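Local atomic coordinates of phosphotransferase system, HPr-related proteins (Thermoanaerobacter tengcongensis, PDB entry 3LE5), a protein that probably serves as the general, non-sugar-specific phosphocarrier component of the phosphoenolpyruvate-dependent sugar phosphotransferase system, which phosphorylates sugars as they enter the cell. Residues I33-D38 against N59-S64. Sequence-based numbering, arbitrary orientation.
Sequences IWVEKD and NVVKLS
Glu-36 and Lys-62 face each other as a hydrogen-bonded antiparallel pair, with Lys-62 N to Glu-36 O at 2.8 Å and nearly straight (175°). Trp-34 and Ser-64 form a second such pair. Followed outward, Lys-62 sets CB 3.8 Å from Glu-36 O and close to Glu-36 CB. Extended as far as CD, which lies 4.0 Å from Glu-36 OE1, the chain then turns about CG-CD (chi3 77°), swinging CE against OE1 and NZ into a salt bridge with that oxygen at 3.0 Å. Lys-62 thus engages the carboxylate through OE1, with OE2 3.8 Å from NZ. On this face too, Ser-64 OG meets the Trp-34 ring obliquely at CE3, while Lys-41 makes a cation-pi contact with the indole. The opposite face is apolar: Val-35 CG2 lies 3.9 Å from Leu-63 CD2, and Phe-22 of helix 18-27 touches both residues. Lys-37 runs over Val-61 CG1 and offers NZ to Asn-59 OD1 in a weak hydrogen bond, and a water molecule bridges Asp-38 N and Val-60 O. Strand 60-66 continues the sheet into a second subunit. Helices packed on one sheet face reflect the open-faced beta-sandwich of HPr proteins; on the other, the ion pair probably adds modestly to the backbone bonds.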
ATOM      1  N   ILE A  33      17.345  -1.545   4.729  1.00 42.23           N
ATOM      2  CA  ILE A  33      17.120  -0.336   3.953  1.00 37.53           C
ATOM      3  C   ILE A  33      16.206   0.608   4.734  1.00 40.56           C
ATOM      4  O   ILE A  33      15.370   0.160   5.524  1.00 40.37           O
ATOM      5  CB  ILE A  33      16.531  -0.669   2.562  1.00 38.68           C
ATOM      6  CG1 ILE A  33      17.254  -1.872   1.957  1.00 35.28           C
ATOM      7  CG2 ILE A  33      16.631   0.525   1.624  1.00 38.45           C
ATOM      8  CD1 ILE A  33      16.821  -2.202   0.554  1.00 36.42           C
ATOM      9  N   TRP A  34      16.395   1.912   4.532  1.00 42.98           N
ATOM     10  CA  TRP A  34      15.584   2.941   5.188  1.00 44.44           C
ATOM     11  C   TRP A  34      15.124   4.009   4.210  1.00 42.07           C
ATOM     12  O   TRP A  34      15.796   4.287   3.217  1.00 40.60           O
ATOM     13  CB  TRP A  34      16.368   3.649   6.291  1.00 47.16           C
ATOM     14  CG  TRP A  34      17.010   2.746   7.273  1.00 50.50           C
ATOM     15  CD1 TRP A  34      16.483   2.311   8.457  1.00 52.11           C
ATOM     16  CD2 TRP A  34      18.320   2.169   7.176  1.00 52.10           C
ATOM     17  NE1 TRP A  34      17.381   1.494   9.098  1.00 58.73           N
ATOM     18  CE2 TRP A  34      18.518   1.389   8.334  1.00 58.08           C
ATOM     19  CE3 TRP A  34      19.345   2.232   6.221  1.00 49.81           C
ATOM     20  CZ2 TRP A  34      19.706   0.676   8.562  1.00 59.11           C
ATOM     21  CZ3 TRP A  34      20.520   1.525   6.448  1.00 46.69           C
ATOM     22  CH2 TRP A  34      20.691   0.758   7.610  1.00 49.11           C
ATOM     23  N   VAL A  35      13.984   4.621   4.513  1.00 43.19           N
ATOM     24  CA  VAL A  35      13.512   5.771   3.755  1.00 44.35           C
ATOM     25  C   VAL A  35      13.195   6.927   4.699  1.00 46.87           C
ATOM     26  O   VAL A  35      12.337   6.821   5.574  1.00 46.33           O
ATOM     27  CB  VAL A  35      12.287   5.441   2.885  1.00 43.11           C
ATOM     28  CG1 VAL A  35      11.993   6.599   1.946  1.00 44.75           C
ATOM     29  CG2 VAL A  35      12.527   4.170   2.091  1.00 41.39           C
ATOM     30  N   GLU A  36      13.906   8.030   4.508  1.00 51.69           N
ATOM     31  CA  GLU A  36      13.838   9.163   5.403  1.00 49.58           C
ATOM     32  C   GLU A  36      13.255  10.350   4.650  1.00 53.28           C
ATOM     33  O   GLU A  36      13.821  10.811   3.662  1.00 53.51           O
ATOM     34  CB  GLU A  36      15.246   9.471   5.918  1.00 52.89           C
ATOM     35  CG  GLU A  36      15.355  10.598   6.933  1.00 62.26           C
ATOM     36  CD  GLU A  36      16.807  10.897   7.302  1.00 69.51           C
ATOM     37  OE1 GLU A  36      17.617   9.942   7.335  1.00 71.74           O
ATOM     38  OE2 GLU A  36      17.139  12.082   7.552  1.00 68.89           O
ATOM     39  N   LYS A  37      12.103  10.829   5.101  1.00 51.06           N
ATOM     40  CA  LYS A  37      11.513  12.026   4.518  1.00 51.39           C
ATOM     41  C   LYS A  37      11.271  13.065   5.594  1.00 54.89           C
ATOM     42  O   LYS A  37      10.391  12.891   6.436  1.00 57.11           O
ATOM     43  CB  LYS A  37      10.194  11.714   3.812  1.00 49.86           C
ATOM     44  CG  LYS A  37       9.632  12.917   3.084  1.00 49.09           C
ATOM     45  CD  LYS A  37       8.125  12.896   3.048  1.00 54.18           C
ATOM     46  CE  LYS A  37       7.578  14.293   2.820  1.00 54.56           C
ATOM     47  NZ  LYS A  37       6.098  14.329   2.948  1.00 54.58           N
ATOM     48  N   ASP A  38      12.051  14.143   5.559  1.00 68.47           N
ATOM     49  CA  ASP A  38      11.928  15.232   6.529  1.00 67.17           C
ATOM     50  C   ASP A  38      12.192  14.731   7.945  1.00 68.11           C
ATOM     51  O   ASP A  38      11.406  14.986   8.866  1.00 67.46           O
ATOM     52  CB  ASP A  38      10.546  15.893   6.445  1.00 68.70           C
ATOM     53  N   ASN A  59       8.335  14.988  -3.868  1.00 66.06           N
ATOM     54  CA  ASN A  59       9.065  14.880  -2.607  1.00 61.27           C
ATOM     55  C   ASN A  59      10.483  14.349  -2.773  1.00 58.72           C
ATOM     56  O   ASN A  59      10.723  13.403  -3.523  1.00 57.91           O
ATOM     57  CB  ASN A  59       8.299  13.999  -1.611  1.00 61.49           C
ATOM     58  CG  ASN A  59       7.566  14.807  -0.558  1.00 63.52           C
ATOM     59  OD1 ASN A  59       6.428  14.496  -0.201  1.00 61.33           O
ATOM     60  ND2 ASN A  59       8.221  15.846  -0.046  1.00 67.74           N
ATOM     61  N   VAL A  60      11.424  14.967  -2.070  1.00 53.49           N
ATOM     62  CA  VAL A  60      12.765  14.423  -1.981  1.00 46.98           C
ATOM     63  C   VAL A  60      12.875  13.645  -0.687  1.00 43.59           C
ATOM     64  O   VAL A  60      12.519  14.138   0.386  1.00 44.18           O
ATOM     65  CB  VAL A  60      13.836  15.514  -2.008  1.00 42.88           C
ATOM     66  CG1 VAL A  60      15.201  14.895  -1.827  1.00 43.53           C
ATOM     67  CG2 VAL A  60      13.771  16.282  -3.316  1.00 41.23           C
ATOM     68  N   VAL A  61      13.347  12.412  -0.801  1.00 47.42           N
ATOM     69  CA  VAL A  61      13.605  11.586   0.367  1.00 47.94           C
ATOM     70  C   VAL A  61      15.042  11.101   0.326  1.00 46.98           C
ATOM     71  O   VAL A  61      15.697  11.147  -0.720  1.00 43.81           O
ATOM     72  CB  VAL A  61      12.671  10.363   0.427  1.00 46.09           C
ATOM     73  CG1 VAL A  61      11.213  10.801   0.496  1.00 48.73           C
ATOM     74  CG2 VAL A  61      12.918   9.451  -0.768  1.00 43.95           C
ATOM     75  N   LYS A  62      15.523  10.639   1.475  1.00 45.47           N
ATOM     76  CA  LYS A  62      16.859  10.084   1.590  1.00 43.26           C
ATOM     77  C   LYS A  62      16.756   8.562   1.629  1.00 44.25           C
ATOM     78  O   LYS A  62      16.144   7.999   2.536  1.00 43.64           O
ATOM     79  CB  LYS A  62      17.539  10.618   2.851  1.00 44.03           C
ATOM     80  CG  LYS A  62      19.050  10.594   2.802  1.00 45.26           C
ATOM     81  CD  LYS A  62      19.655  11.154   4.081  1.00 52.35           C
ATOM     82  CE  LYS A  62      19.592  10.143   5.215  1.00 53.10           C
ATOM     83  NZ  LYS A  62      20.443  10.545   6.371  1.00 53.30           N
ATOM     84  N   LEU A  63      17.339   7.911   0.626  1.00 47.11           N
ATOM     85  CA  LEU A  63      17.352   6.449   0.509  1.00 46.62           C
ATOM     86  C   LEU A  63      18.666   5.863   1.001  1.00 44.83           C
ATOM     87  O   LEU A  63      19.705   6.096   0.387  1.00 46.13           O
ATOM     88  CB  LEU A  63      17.202   6.036  -0.957  1.00 44.79           C
ATOM     89  CG  LEU A  63      15.846   5.672  -1.541  1.00 45.00           C
ATOM     90  CD1 LEU A  63      16.042   5.292  -2.991  1.00 45.40           C
ATOM     91  CD2 LEU A  63      15.238   4.526  -0.754  1.00 44.62           C
ATOM     92  N   SER A  64      18.639   5.085   2.077  1.00 39.10           N
ATOM     93  CA  SER A  64      19.875   4.471   2.545  1.00 38.17           C
ATOM     94  C   SER A  64      19.785   2.959   2.639  1.00 41.38           C
ATOM     95  O   SER A  64      18.716   2.406   2.848  1.00 43.60           O
ATOM     96  CB  SER A  64      20.348   5.081   3.874  1.00 42.34           C
ATOM     97  OG  SER A  64      19.374   4.974   4.893  1.00 48.31           O
TER
HETATM   98  O   HOH W   1      14.036  14.611   3.187  1.00 55.57           O